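Long-range contacts in phenol hydroxylase component phL (Pseudomonas stutzeri, PDB 3U52), which probably serves as the beta subunit of a multicomponent phenol hydroxylase, the all-helical partner that supports the oxygen-activating alpha subunit of the complex: residues N58-T63 / D143-T148; E68-V73 / K269-E274; L131-N136 / M158-I163; G224-L229 / E295-L300; W289-Y294 / E312-L317. One frame throughout, in Å; residues are numbered along the deposited sequence.

Contact 1 of 5, residues N58-T63 / D143-T148; sequences NDPTRT and DATATT
Asp143, at the end of helix 126-143, and Thr145, in the turn to helix 147-175, meet an Asx turn formed by Asp59 and a short 3-10 segment, 60-62. In the turn, Asp59 OD1 takes both the backbone N of Thr61 and its hydroxyl, and both donors come from the same face of the carboxylate plane.

The apolar part of the contact belongs to one methyl group. Thr145 CG2 presses on the chain where Asn58 runs into Asp59, 3.5 Å from Asn58 C, and also reaches Pro60 CD at 4.0 Å. It gets there because chi1 of 51° sets CG2 anti to the carbonyl carbon.

Charge attraction adds a looser element. The aliphatic Arg62 CD rests 3.7 Å from Asp143 CG, whereas Arg62 NE stays 4.3 Å from Asp143 OD1, with no N-H aimed at that oxygen. The charged ends are engaged by others: Asp143 pairs with Lys139, and Arg62 with Thr56 O and Asp52.

The polar link between the segments runs through water. One molecule joins Asp59 O to Asp143 O; a second accepts from Asp59 N and Arg62 NH2 while donating to Asp143 O at 2.8 Å.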
# COMPACT_ATOMS: atom_id res chain seq x y z
N ASN D 58 10.61 20.82 -28.37
CA ASN D 58 11.75 20.28 -27.55
C ASN D 58 13.16 20.74 -28.03
O ASN D 58 14.03 19.92 -28.41
CB ASN D 58 11.69 18.73 -27.46
CG ASN D 58 10.38 18.17 -26.79
OD1 ASN D 58 9.42 18.91 -26.54
ND2 ASN D 58 10.36 16.85 -26.51
N ASP D 59 13.38 22.06 -28.02
CA ASP D 59 14.57 22.65 -28.64
C ASP D 59 15.40 23.31 -27.57
O ASP D 59 14.94 24.26 -26.95
CB ASP D 59 14.16 23.68 -29.70
CG ASP D 59 15.34 24.18 -30.56
OD1 ASP D 59 16.50 24.24 -30.07
OD2 ASP D 59 15.10 24.53 -31.75
N PRO D 60 16.64 22.82 -27.33
CA PRO D 60 17.48 23.45 -26.25
C PRO D 60 17.95 24.88 -26.54
O PRO D 60 18.41 25.58 -25.62
CB PRO D 60 18.66 22.48 -26.10
CG PRO D 60 18.75 21.78 -27.43
CD PRO D 60 17.30 21.65 -27.94
N THR D 61 17.82 25.31 -27.78
CA THR D 61 18.14 26.66 -28.19
C THR D 61 17.10 27.71 -27.81
O THR D 61 17.31 28.88 -28.11
CB THR D 61 18.60 26.77 -29.72
OG1 THR D 61 17.50 26.47 -30.61
CG2 THR D 61 19.73 25.76 -30.00
N ARG D 62 16.02 27.32 -27.13
CA ARG D 62 15.05 28.31 -26.56
C ARG D 62 15.70 29.17 -25.49
O ARG D 62 15.17 30.22 -25.13
CB ARG D 62 13.76 27.69 -25.99
CG ARG D 62 12.82 27.25 -27.06
CD ARG D 62 11.34 26.94 -26.60
NE ARG D 62 10.57 26.92 -27.84
CZ ARG D 62 10.40 25.85 -28.59
NH1 ARG D 62 9.71 25.98 -29.72
NH2 ARG D 62 10.86 24.65 -28.19
N THR D 63 16.85 28.70 -25.00
CA THR D 63 17.72 29.52 -24.16
C THR D 63 19.08 29.74 -24.81
O THR D 63 19.55 28.90 -25.55
CB THR D 63 17.88 28.93 -22.74
OG1 THR D 63 18.62 29.83 -21.92
CG2 THR D 63 18.55 27.61 -22.76
N ASP D 143 9.14 24.82 -21.78
CA ASP D 143 10.28 25.17 -22.68
C ASP D 143 11.59 24.43 -22.46
O ASP D 143 12.34 24.24 -23.41
CB ASP D 143 10.60 26.67 -22.63
CG ASP D 143 9.59 27.52 -23.40
OD1 ASP D 143 8.66 26.95 -24.00
OD2 ASP D 143 9.73 28.75 -23.43
N ALA D 144 11.86 24.06 -21.20
CA ALA D 144 13.08 23.35 -20.83
C ALA D 144 13.06 21.93 -21.42
O ALA D 144 12.01 21.29 -21.41
CB ALA D 144 13.19 23.27 -19.28
N THR D 145 14.18 21.42 -21.92
CA THR D 145 14.17 20.11 -22.59
C THR D 145 14.35 18.91 -21.60
O THR D 145 13.71 17.88 -21.76
CB THR D 145 15.20 20.04 -23.77
OG1 THR D 145 16.48 20.47 -23.31
CG2 THR D 145 14.76 20.95 -24.91
N ALA D 146 15.19 19.06 -20.60
CA ALA D 146 15.50 17.94 -19.70
C ALA D 146 14.36 17.75 -18.70
O ALA D 146 13.85 18.72 -18.12
CB ALA D 146 16.79 18.22 -18.99
N THR D 147 13.94 16.51 -18.50
CA THR D 147 12.90 16.18 -17.47
C THR D 147 13.30 16.62 -16.08
O THR D 147 12.47 17.10 -15.36
CB THR D 147 12.51 14.68 -17.49
OG1 THR D 147 11.87 14.44 -18.74
CG2 THR D 147 11.52 14.34 -16.36
N THR D 148 14.59 16.53 -15.74
CA THR D 148 15.10 16.94 -14.43
C THR D 148 14.85 18.43 -14.23
O THR D 148 14.56 18.87 -13.12
CB THR D 148 16.63 16.68 -14.23
OG1 THR D 148 17.37 17.27 -15.31
CG2 THR D 148 16.97 15.18 -14.18
O HOH W 1 15.12 24.69 -24.09
O HOH W 2 11.56 23.30 -25.98

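Contact 2 of 5, residues E68-V73 / K269-E274; sequences EDWCAV and KAVAGE
Where the loop between helices 31-36 and 81-105 runs along the C-terminal part of helix 251-274, Glu68 is gripped by Glu274. The backbone N of Glu68 donates to Glu274 OE2 at 2.7 Å in an almost straight bond (176°), although the N-H arrives from above the carboxylate plane. Bending at chi2 (90°) turns the glutamate's end across to the loop. Its other oxygen, OE1, accepts a hydrogen bond from a water at 3.1 Å, and that water in turn takes the N-H of Asp69. The carboxylate thereby engages two successive backbone amides, one directly and one through solvent. Were Glu274 replaced by alanine, the Glu68 amide would probably lose its acceptor and the water its anchor on the helix.

Past Asp69 the loop tightens into a 3-10 turn, 70-72, and the chemistry changes from polar to apolar. Val73 CG2 touches two residues of the helix, 3.9 Å from Ala270 CB and 4.0 Å from Val271 CG2. That Val271 methyl also lies 3.9 Å from Trp70 CZ3, approaching the indole obliquely. Trp70 meets the ring of Trp211 as well, and Phe212 of the same helix, 211-240, touches both Trp70 and Val271. Val73 also packs against Val149 and Met152 of helix 147-175.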
# COMPACT_ATOMS: atom_id res chain seq x y z
N GLU D 68 26.64 21.03 -22.26
CA GLU D 68 26.98 19.75 -22.86
C GLU D 68 25.86 18.77 -22.56
O GLU D 68 25.43 18.01 -23.43
CB GLU D 68 28.33 19.22 -22.34
CG GLU D 68 28.81 17.95 -23.08
CD GLU D 68 29.35 16.85 -22.12
OE1 GLU D 68 30.59 16.65 -22.08
OE2 GLU D 68 28.53 16.20 -21.41
N ASP D 69 25.32 18.83 -21.34
CA ASP D 69 24.32 17.84 -20.91
C ASP D 69 23.35 18.47 -19.90
O ASP D 69 23.73 18.67 -18.77
CB ASP D 69 25.07 16.65 -20.30
CG ASP D 69 24.16 15.50 -19.97
OD1 ASP D 69 22.93 15.62 -20.13
OD2 ASP D 69 24.70 14.45 -19.52
N TRP D 70 22.11 18.78 -20.29
CA TRP D 70 21.17 19.43 -19.35
C TRP D 70 20.79 18.60 -18.09
O TRP D 70 20.36 19.15 -17.08
CB TRP D 70 19.91 19.94 -20.05
CG TRP D 70 20.03 21.33 -20.58
CD1 TRP D 70 20.12 21.71 -21.90
CD2 TRP D 70 20.07 22.55 -19.81
NE1 TRP D 70 20.22 23.09 -21.99
CE2 TRP D 70 20.18 23.63 -20.73
CE3 TRP D 70 20.04 22.84 -18.43
CZ2 TRP D 70 20.27 24.97 -20.32
CZ3 TRP D 70 20.10 24.16 -18.01
CH2 TRP D 70 20.23 25.22 -18.97
N CYS D 71 20.90 17.27 -18.19
CA CYS D 71 20.83 16.36 -17.02
C CYS D 71 21.97 16.49 -16.00
O CYS D 71 21.93 15.84 -14.96
CB CYS D 71 20.77 14.91 -17.46
SG CYS D 71 19.36 14.64 -18.43
N ALA D 72 22.99 17.30 -16.29
CA ALA D 72 23.90 17.77 -15.25
C ALA D 72 23.11 18.51 -14.15
O ALA D 72 23.53 18.54 -12.98
CB ALA D 72 24.95 18.72 -15.82
N VAL D 73 22.00 19.14 -14.52
CA VAL D 73 21.18 19.82 -13.51
C VAL D 73 20.24 18.78 -12.94
O VAL D 73 19.39 18.25 -13.66
CB VAL D 73 20.41 21.03 -14.10
CG1 VAL D 73 19.37 21.52 -13.11
CG2 VAL D 73 21.38 22.17 -14.47
N LYS D 269 24.73 26.43 -9.70
CA LYS D 269 26.11 25.89 -9.67
C LYS D 269 26.51 25.16 -10.93
O LYS D 269 27.64 25.31 -11.39
CB LYS D 269 26.34 24.95 -8.50
CG LYS D 269 26.54 25.64 -7.15
CD LYS D 269 27.20 24.67 -6.14
CE LYS D 269 28.63 25.10 -5.80
NZ LYS D 269 28.61 26.40 -5.02
N ALA D 270 25.60 24.36 -11.49
CA ALA D 270 25.89 23.55 -12.67
C ALA D 270 25.93 24.38 -13.94
O ALA D 270 26.78 24.15 -14.80
CB ALA D 270 24.89 22.39 -12.79
N VAL D 271 25.02 25.37 -14.05
CA VAL D 271 24.97 26.25 -15.24
C VAL D 271 26.15 27.26 -15.27
O VAL D 271 26.84 27.40 -16.28
CB VAL D 271 23.58 26.94 -15.35
CG1 VAL D 271 23.50 27.83 -16.55
CG2 VAL D 271 22.49 25.88 -15.48
N ALA D 272 26.38 27.95 -14.16
CA ALA D 272 27.56 28.81 -14.01
C ALA D 272 28.93 28.07 -14.12
O ALA D 272 29.83 28.53 -14.79
CB ALA D 272 27.47 29.59 -12.72
N GLY D 273 29.07 26.92 -13.48
CA GLY D 273 30.28 26.12 -13.58
C GLY D 273 30.55 25.49 -14.93
O GLY D 273 31.66 25.06 -15.20
N GLU D 274 29.55 25.45 -15.80
CA GLU D 274 29.74 24.84 -17.10
C GLU D 274 30.81 25.59 -17.95
O GLU D 274 31.71 24.97 -18.50
CB GLU D 274 28.41 24.75 -17.85
CG GLU D 274 28.52 24.18 -19.29
CD GLU D 274 28.36 22.66 -19.36
OE1 GLU D 274 28.26 22.01 -18.30
OE2 GLU D 274 28.31 22.12 -20.49
O HOH W 3 26.69 19.52 -19.13

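Contact 3 of 5, residues L131-N136 / M158-I163; sequences LGANMN and MDRLGI
Arg160 lays its guanidinium on Ala133 where helices 126-143 and 147-175 run back past each other as an antiparallel helical hairpin. The short segments stand 164° apart in direction, with axes only 7.9 Å distant at closest approach, and the CA atoms of Asn134 and Arg160 approach to 5.3 Å.

Most of the contact is van der Waals in kind. Ala133 CB sits over the centre of one face of the Arg160 guanidinium, 3.5 Å from CZ. The arginine reaches this spot by folding back, bent at chi2 (-50°) and chi3 (-73°). Nearer the backbones, Arg160 CB packs 3.7 Å from the backbone N of Asn134, a closeness probably eased by the small Ala133.

The Asn134 amide supplies the second group of contacts. Its ND2 lies 3.5 Å from Met158 CE and 4.0 Å from Leu161 CB, while hydrogen bonds go to Gly157 O and to a polar side chain of another protein chain.

Ionic partners of the arginine come from beyond the two segments: Glu130 binds NE and Asp223 of helix 211-240 binds NH1. A leucine in place of Arg160 would probably leave Glu130 and Asp223 without this cationic partner and Ala133 CB without the flat surface it rests on.

With one face against a methyl and its nitrogens held by two acids, the buried guanidinium is likely fixed in rotation, its charge balanced from two helices.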
# COMPACT_ATOMS: atom_id res chain seq x y z
N LEU D 131 1.12 34.60 -8.49
CA LEU D 131 0.44 34.25 -9.73
C LEU D 131 1.42 34.42 -10.87
O LEU D 131 1.62 33.49 -11.64
CB LEU D 131 -0.80 35.09 -9.99
CG LEU D 131 -1.48 34.51 -11.25
CD1 LEU D 131 -1.98 33.09 -11.01
CD2 LEU D 131 -2.62 35.31 -11.62
N GLY D 132 2.06 35.60 -10.97
CA GLY D 132 3.14 35.81 -11.95
C GLY D 132 4.16 34.67 -11.95
O GLY D 132 4.54 34.17 -13.03
N ALA D 133 4.62 34.27 -10.75
CA ALA D 133 5.63 33.19 -10.60
C ALA D 133 5.08 31.82 -10.99
O ALA D 133 5.79 31.02 -11.59
CB ALA D 133 6.17 33.13 -9.17
N ASN D 134 3.83 31.53 -10.66
CA ASN D 134 3.15 30.36 -11.23
C ASN D 134 3.22 30.38 -12.77
O ASN D 134 3.62 29.40 -13.39
CB ASN D 134 1.70 30.26 -10.73
CG ASN D 134 0.84 29.31 -11.52
OD1 ASN D 134 0.04 29.75 -12.35
ND2 ASN D 134 0.98 28.00 -11.27
N MET D 135 2.85 31.51 -13.39
CA MET D 135 2.81 31.58 -14.86
C MET D 135 4.21 31.44 -15.48
O MET D 135 4.40 30.72 -16.49
CB MET D 135 2.11 32.86 -15.33
CG MET D 135 0.65 32.99 -14.89
SD MET D 135 0.05 34.58 -15.45
CE MET D 135 0.04 34.27 -17.24
N ASN D 136 5.21 32.08 -14.86
CA ASN D 136 6.60 32.00 -15.36
C ASN D 136 7.19 30.60 -15.30
O ASN D 136 7.89 30.17 -16.20
CB ASN D 136 7.50 32.98 -14.62
CG ASN D 136 7.16 34.42 -14.94
OD1 ASN D 136 7.42 35.34 -14.14
ND2 ASN D 136 6.56 34.62 -16.10
N MET D 158 3.40 25.06 -9.19
CA MET D 158 2.26 24.62 -8.41
C MET D 158 2.35 25.06 -6.93
O MET D 158 1.36 25.48 -6.36
CB MET D 158 2.02 23.10 -8.58
CG MET D 158 1.61 22.67 -10.04
SD MET D 158 0.57 23.88 -10.95
CE MET D 158 1.76 24.68 -12.11
N ASP D 159 3.54 25.04 -6.34
CA ASP D 159 3.79 25.60 -5.00
C ASP D 159 3.41 27.09 -4.95
O ASP D 159 2.82 27.54 -3.99
CB ASP D 159 5.27 25.52 -4.67
CG ASP D 159 5.77 24.09 -4.49
OD1 ASP D 159 4.94 23.18 -4.26
OD2 ASP D 159 7.01 23.87 -4.59
N ARG D 160 3.74 27.84 -6.01
CA ARG D 160 3.45 29.30 -6.03
C ARG D 160 1.96 29.55 -6.03
O ARG D 160 1.50 30.47 -5.37
CB ARG D 160 4.11 30.05 -7.23
CG ARG D 160 5.57 29.79 -7.47
CD ARG D 160 6.44 29.94 -6.20
NE ARG D 160 6.62 31.32 -5.78
CZ ARG D 160 7.64 32.11 -6.15
NH1 ARG D 160 8.61 31.65 -6.93
NH2 ARG D 160 7.67 33.37 -5.71
N LEU D 161 1.21 28.74 -6.76
CA LEU D 161 -0.25 28.82 -6.74
C LEU D 161 -0.80 28.48 -5.34
O LEU D 161 -1.65 29.19 -4.85
CB LEU D 161 -0.84 27.85 -7.75
CG LEU D 161 -2.35 27.74 -7.71
CD1 LEU D 161 -2.95 29.13 -8.14
CD2 LEU D 161 -2.86 26.57 -8.57
N GLY D 162 -0.30 27.40 -4.72
CA GLY D 162 -0.60 27.06 -3.31
C GLY D 162 -0.28 28.20 -2.35
O GLY D 162 -1.10 28.55 -1.53
N ILE D 163 0.89 28.81 -2.48
CA ILE D 163 1.22 29.97 -1.62
C ILE D 163 0.26 31.17 -1.82
O ILE D 163 -0.20 31.79 -0.86
CB ILE D 163 2.69 30.38 -1.80
CG1 ILE D 163 3.59 29.32 -1.17
CG2 ILE D 163 2.97 31.75 -1.15
CD1 ILE D 163 4.96 29.36 -1.69

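Contact 4 of 5, residues G224-L229 / E295-L300; sequences GMMYPL and EALKPL
Leu297 projects from helix 276-302 onto helix 211-240, where its two methyls divide the work. CD1 lies 3.6 Å from Met225 CB and 3.8 Å from the backbone N of Met226; CD2 faces the next side chain along, 4.1 Å from Met226 CB. The isobutyl end thus straddles neighbouring residues of the opposing helix. One turn on, Leu229 reaches back: its CD2 comes to 4.0 Å from Leu297 CB, the two leucines sliding past each other in opposite directions. With CG anti to the backbone N (chi1 178°), Leu229 also brings CD2 within 4.5 Å of Leu300 CD2, a looser touch.

These buried side chains bridge helices that run nearly the same way, 15° apart, but whose local axes come no closer than 10.5 Å, so the leucines do most of the spanning. Both segments carry a proline, Pro228 or Pro299, that lacks an N-H for the preceding turn, and both are kinked there.

On helix 211-240, Tyr227 turns to another side and belongs to the xenon pocket; its hydroxyl is hydrogen-bonded to Glu130. Further out, helix 307-322 packs against both segments, with Leu310 on Leu297 and Leu317 on Met225, while Arg160 of helix 147-175 meets Met226. Helix 211-240 is therefore flanked by helices 147-175, 276-302 and 307-322.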
# COMPACT_ATOMS: atom_id res chain seq x y z
N GLY D 224 14.79 35.57 -4.20
CA GLY D 224 15.92 35.58 -3.29
C GLY D 224 16.10 36.86 -2.51
O GLY D 224 16.94 36.93 -1.59
N MET D 225 15.35 37.89 -2.86
CA MET D 225 15.31 39.12 -2.09
C MET D 225 13.96 39.24 -1.44
O MET D 225 13.88 39.60 -0.26
CB MET D 225 15.54 40.34 -3.02
CG MET D 225 17.00 40.82 -3.08
SD MET D 225 17.13 42.36 -4.04
CE MET D 225 17.10 41.70 -5.71
N MET D 226 12.89 38.92 -2.19
CA MET D 226 11.52 39.05 -1.68
C MET D 226 11.19 38.19 -0.45
O MET D 226 10.60 38.69 0.53
CB MET D 226 10.50 38.75 -2.76
CG MET D 226 9.07 38.83 -2.28
SD MET D 226 7.93 38.75 -3.65
CE MET D 226 8.12 37.00 -4.06
N TYR D 227 11.49 36.90 -0.53
CA TYR D 227 11.17 35.99 0.55
C TYR D 227 11.86 36.37 1.86
O TYR D 227 11.19 36.45 2.86
CB TYR D 227 11.41 34.52 0.12
CG TYR D 227 10.16 33.98 -0.51
CD1 TYR D 227 9.83 34.31 -1.81
CD2 TYR D 227 9.26 33.20 0.24
CE1 TYR D 227 8.67 33.85 -2.39
CE2 TYR D 227 8.08 32.73 -0.32
CZ TYR D 227 7.80 33.07 -1.63
OH TYR D 227 6.65 32.60 -2.19
N PRO D 228 13.20 36.61 1.85
CA PRO D 228 13.79 37.12 3.12
C PRO D 228 13.17 38.43 3.60
O PRO D 228 12.85 38.55 4.78
CB PRO D 228 15.28 37.28 2.78
CG PRO D 228 15.51 36.23 1.61
CD PRO D 228 14.24 36.41 0.80
N LEU D 229 12.96 39.40 2.70
CA LEU D 229 12.39 40.69 3.12
C LEU D 229 11.05 40.50 3.78
O LEU D 229 10.79 41.03 4.85
CB LEU D 229 12.26 41.66 1.94
CG LEU D 229 11.62 43.03 2.24
CD1 LEU D 229 12.47 43.85 3.21
CD2 LEU D 229 11.42 43.80 0.93
N GLU D 295 14.57 47.69 -6.77
CA GLU D 295 13.73 48.86 -6.90
C GLU D 295 12.23 48.54 -6.77
O GLU D 295 11.44 49.38 -6.30
CB GLU D 295 14.08 49.65 -8.19
CG GLU D 295 13.07 49.56 -9.33
CD GLU D 295 13.26 50.65 -10.40
OE1 GLU D 295 12.30 51.46 -10.57
OE2 GLU D 295 14.36 50.70 -11.06
N ALA D 296 11.83 47.32 -7.15
CA ALA D 296 10.42 46.89 -6.99
C ALA D 296 10.05 46.60 -5.53
O ALA D 296 8.90 46.78 -5.12
CB ALA D 296 10.13 45.69 -7.87
N LEU D 297 11.02 46.13 -4.75
CA LEU D 297 10.84 45.87 -3.34
C LEU D 297 10.99 47.11 -2.47
O LEU D 297 10.52 47.12 -1.36
CB LEU D 297 11.84 44.81 -2.89
CG LEU D 297 11.55 43.45 -3.52
CD1 LEU D 297 12.71 42.56 -3.35
CD2 LEU D 297 10.21 42.80 -2.95
N LYS D 298 11.66 48.14 -2.98
CA LYS D 298 11.96 49.34 -2.17
C LYS D 298 10.71 50.01 -1.53
O LYS D 298 10.69 50.25 -0.32
CB LYS D 298 12.84 50.31 -3.00
CG LYS D 298 13.39 51.58 -2.32
CD LYS D 298 14.71 51.98 -3.09
CE LYS D 298 14.70 53.43 -3.59
NZ LYS D 298 14.70 54.42 -2.44
N PRO D 299 9.66 50.31 -2.33
CA PRO D 299 8.50 50.92 -1.64
C PRO D 299 7.83 50.05 -0.55
O PRO D 299 7.23 50.58 0.40
CB PRO D 299 7.50 51.20 -2.77
CG PRO D 299 8.10 50.76 -4.02
CD PRO D 299 9.45 50.15 -3.78
N LEU D 300 7.91 48.72 -0.71
CA LEU D 300 7.42 47.82 0.32
C LEU D 300 8.28 47.89 1.57
O LEU D 300 7.76 47.92 2.68
CB LEU D 300 7.33 46.38 -0.22
CG LEU D 300 6.79 45.27 0.70
CD1 LEU D 300 5.26 45.48 1.00
CD2 LEU D 300 7.03 43.89 0.09

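Contact 5 of 5, residues W289-Y294 / E312-L317; sequences WEPQAY and EARAEL
Glu290 and Arg314 join in a side-on, two-pronged salt bridge. Arg314 NE donates to Glu290 OE2 at 2.7 Å, and NH2 donates to OE1 at 3.0 Å, both bonds nearly straight. Both carboxylate oxygens are met on their syn sides, and both lie close to the guanidinium plane. The arginine is extended from CG to NE and reaches across from helix 307-322 at about a right angle to the glutamate, which bends at chi2 to offer its oxygens.

With its edge engaged in this way, the guanidinium uses a face for Tyr294. The two groups stack with their planes 18° apart, and CZ stands 4.0 Å from the ring centroid in a cation-pi arrangement. NH1 is the nitrogen placed over the middle of the ring, 3.5 Å from Tyr294 CG. The phenol's own hydroxyl is bound by Asn311, a bond likely to limit the ring's movement.

Packing completes the contact. Pro291 CA lies 3.8 Å from Arg314 NH2, and Leu317 CD2 touches Glu290 CG at 4.1 Å. Such contacts tie two successive helices, 276-302 and 307-322, into an antiparallel hairpin (152°) whose axes, 11.6 Å apart, leave the long arginine to span the gap. Met225 of helix 211-240 packs on Ala293 and Leu317.

One cation thus meets an acid at its edge and an aromatic ring on its face; the two interactions use different surfaces and do not compete, and the pairing probably offsets the charge of the buried glutamate.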
# COMPACT_ATOMS: atom_id res chain seq x y z
N TRP D 289 18.61 42.86 -14.40
CA TRP D 289 17.41 42.57 -13.61
C TRP D 289 17.51 42.73 -12.12
O TRP D 289 16.52 43.06 -11.49
CB TRP D 289 16.93 41.14 -13.91
CG TRP D 289 16.39 40.93 -15.28
CD1 TRP D 289 17.02 40.33 -16.33
CD2 TRP D 289 15.09 41.25 -15.73
NE1 TRP D 289 16.18 40.26 -17.41
CE2 TRP D 289 14.98 40.81 -17.06
CE3 TRP D 289 13.97 41.83 -15.12
CZ2 TRP D 289 13.82 40.96 -17.80
CZ3 TRP D 289 12.83 41.98 -15.85
CH2 TRP D 289 12.75 41.55 -17.18
N GLU D 290 18.68 42.46 -11.53
CA GLU D 290 18.76 42.54 -10.06
C GLU D 290 18.36 43.92 -9.46
O GLU D 290 17.63 43.96 -8.46
CB GLU D 290 20.10 42.00 -9.53
CG GLU D 290 20.20 41.98 -8.01
CD GLU D 290 20.72 43.31 -7.41
OE1 GLU D 290 20.83 44.30 -8.17
OE2 GLU D 290 21.03 43.38 -6.19
N PRO D 291 18.81 45.05 -10.06
CA PRO D 291 18.40 46.36 -9.56
C PRO D 291 16.93 46.65 -9.80
O PRO D 291 16.35 47.47 -9.12
CB PRO D 291 19.27 47.34 -10.39
CG PRO D 291 20.39 46.53 -10.94
CD PRO D 291 19.79 45.17 -11.17
N GLN D 292 16.30 46.00 -10.78
CA GLN D 292 14.85 46.16 -10.95
C GLN D 292 14.08 45.45 -9.84
O GLN D 292 13.05 45.93 -9.40
CB GLN D 292 14.43 45.62 -12.29
CG GLN D 292 14.97 46.45 -13.43
CD GLN D 292 14.50 45.96 -14.73
OE1 GLN D 292 13.29 45.99 -15.01
NE2 GLN D 292 15.42 45.48 -15.55
N ALA D 293 14.61 44.30 -9.40
CA ALA D 293 14.09 43.53 -8.27
C ALA D 293 14.19 44.33 -6.97
O ALA D 293 13.23 44.41 -6.19
CB ALA D 293 14.83 42.19 -8.15
N TYR D 294 15.34 44.95 -6.76
CA TYR D 294 15.56 45.82 -5.60
C TYR D 294 14.65 47.04 -5.62
O TYR D 294 14.00 47.38 -4.62
CB TYR D 294 17.01 46.29 -5.63
CG TYR D 294 17.34 47.31 -4.57
CD1 TYR D 294 17.68 46.90 -3.28
CD2 TYR D 294 17.30 48.69 -4.86
CE1 TYR D 294 18.01 47.84 -2.29
CE2 TYR D 294 17.61 49.64 -3.87
CZ TYR D 294 17.98 49.21 -2.60
OH TYR D 294 18.30 50.13 -1.64
N GLU D 312 19.89 44.60 3.58
CA GLU D 312 20.39 43.31 4.10
C GLU D 312 19.98 42.11 3.24
O GLU D 312 20.72 41.14 3.14
CB GLU D 312 19.90 43.08 5.51
CG GLU D 312 20.39 44.09 6.52
CD GLU D 312 19.83 43.82 7.88
OE1 GLU D 312 18.68 43.34 7.93
OE2 GLU D 312 20.53 44.05 8.91
N ALA D 313 18.79 42.16 2.65
CA ALA D 313 18.32 41.06 1.81
C ALA D 313 19.13 41.06 0.53
O ALA D 313 19.50 39.99 0.02
CB ALA D 313 16.81 41.16 1.54
N ARG D 314 19.46 42.27 0.04
CA ARG D 314 20.29 42.40 -1.14
C ARG D 314 21.69 41.88 -0.89
O ARG D 314 22.31 41.27 -1.77
CB ARG D 314 20.33 43.86 -1.61
CG ARG D 314 20.88 44.03 -2.98
CD ARG D 314 21.00 45.47 -3.33
NE ARG D 314 20.99 45.63 -4.79
CZ ARG D 314 20.88 46.81 -5.39
NH1 ARG D 314 20.78 47.91 -4.65
NH2 ARG D 314 20.88 46.88 -6.72
N ALA D 315 22.18 42.12 0.32
CA ALA D 315 23.53 41.69 0.69
C ALA D 315 23.54 40.18 0.78
O ALA D 315 24.48 39.54 0.34
CB ALA D 315 23.95 42.31 2.04
N GLU D 316 22.49 39.60 1.38
CA GLU D 316 22.35 38.14 1.44
C GLU D 316 22.30 37.47 0.04
O GLU D 316 23.04 36.52 -0.22
CB GLU D 316 21.16 37.76 2.33
CG GLU D 316 21.32 38.23 3.80
CD GLU D 316 20.01 38.17 4.63
OE1 GLU D 316 19.94 38.75 5.75
OE2 GLU D 316 19.04 37.53 4.15
N LEU D 317 21.49 38.01 -0.88
CA LEU D 317 21.53 37.56 -2.29
C LEU D 317 22.92 37.71 -2.94
O LEU D 317 23.36 36.84 -3.69
CB LEU D 317 20.47 38.29 -3.13
CG LEU D 317 20.42 37.92 -4.63
CD1 LEU D 317 20.06 36.44 -4.76
CD2 LEU D 317 19.45 38.82 -5.43

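In the fold
The five contacts tie an all-helical chain together at different sequence separations. Contacts 3 and 5 each close a hairpin of successive helices. Contacts 1 and 2, centres 13 Å apart, alternate along the chain and pin one long loop to the junction of helices 126-143 and 147-175, and to helix 251-274; they touch through Thr148 and Val73. Contact 3 falls between the segments of contact 2, its centre about 20 Å from that of contact 1; Arg160 of contact 3 packs on Tyr227 of contact 4, a xenon-pocket residue. Contacts 4 and 5 alternate and share helix 276-302, centres 7 Å apart; contact 4 lies across the chain's centre from contact 1. Helices 147-175, 211-240 and 276-302 thus link surface loop, buried centre and C-terminal hairpin.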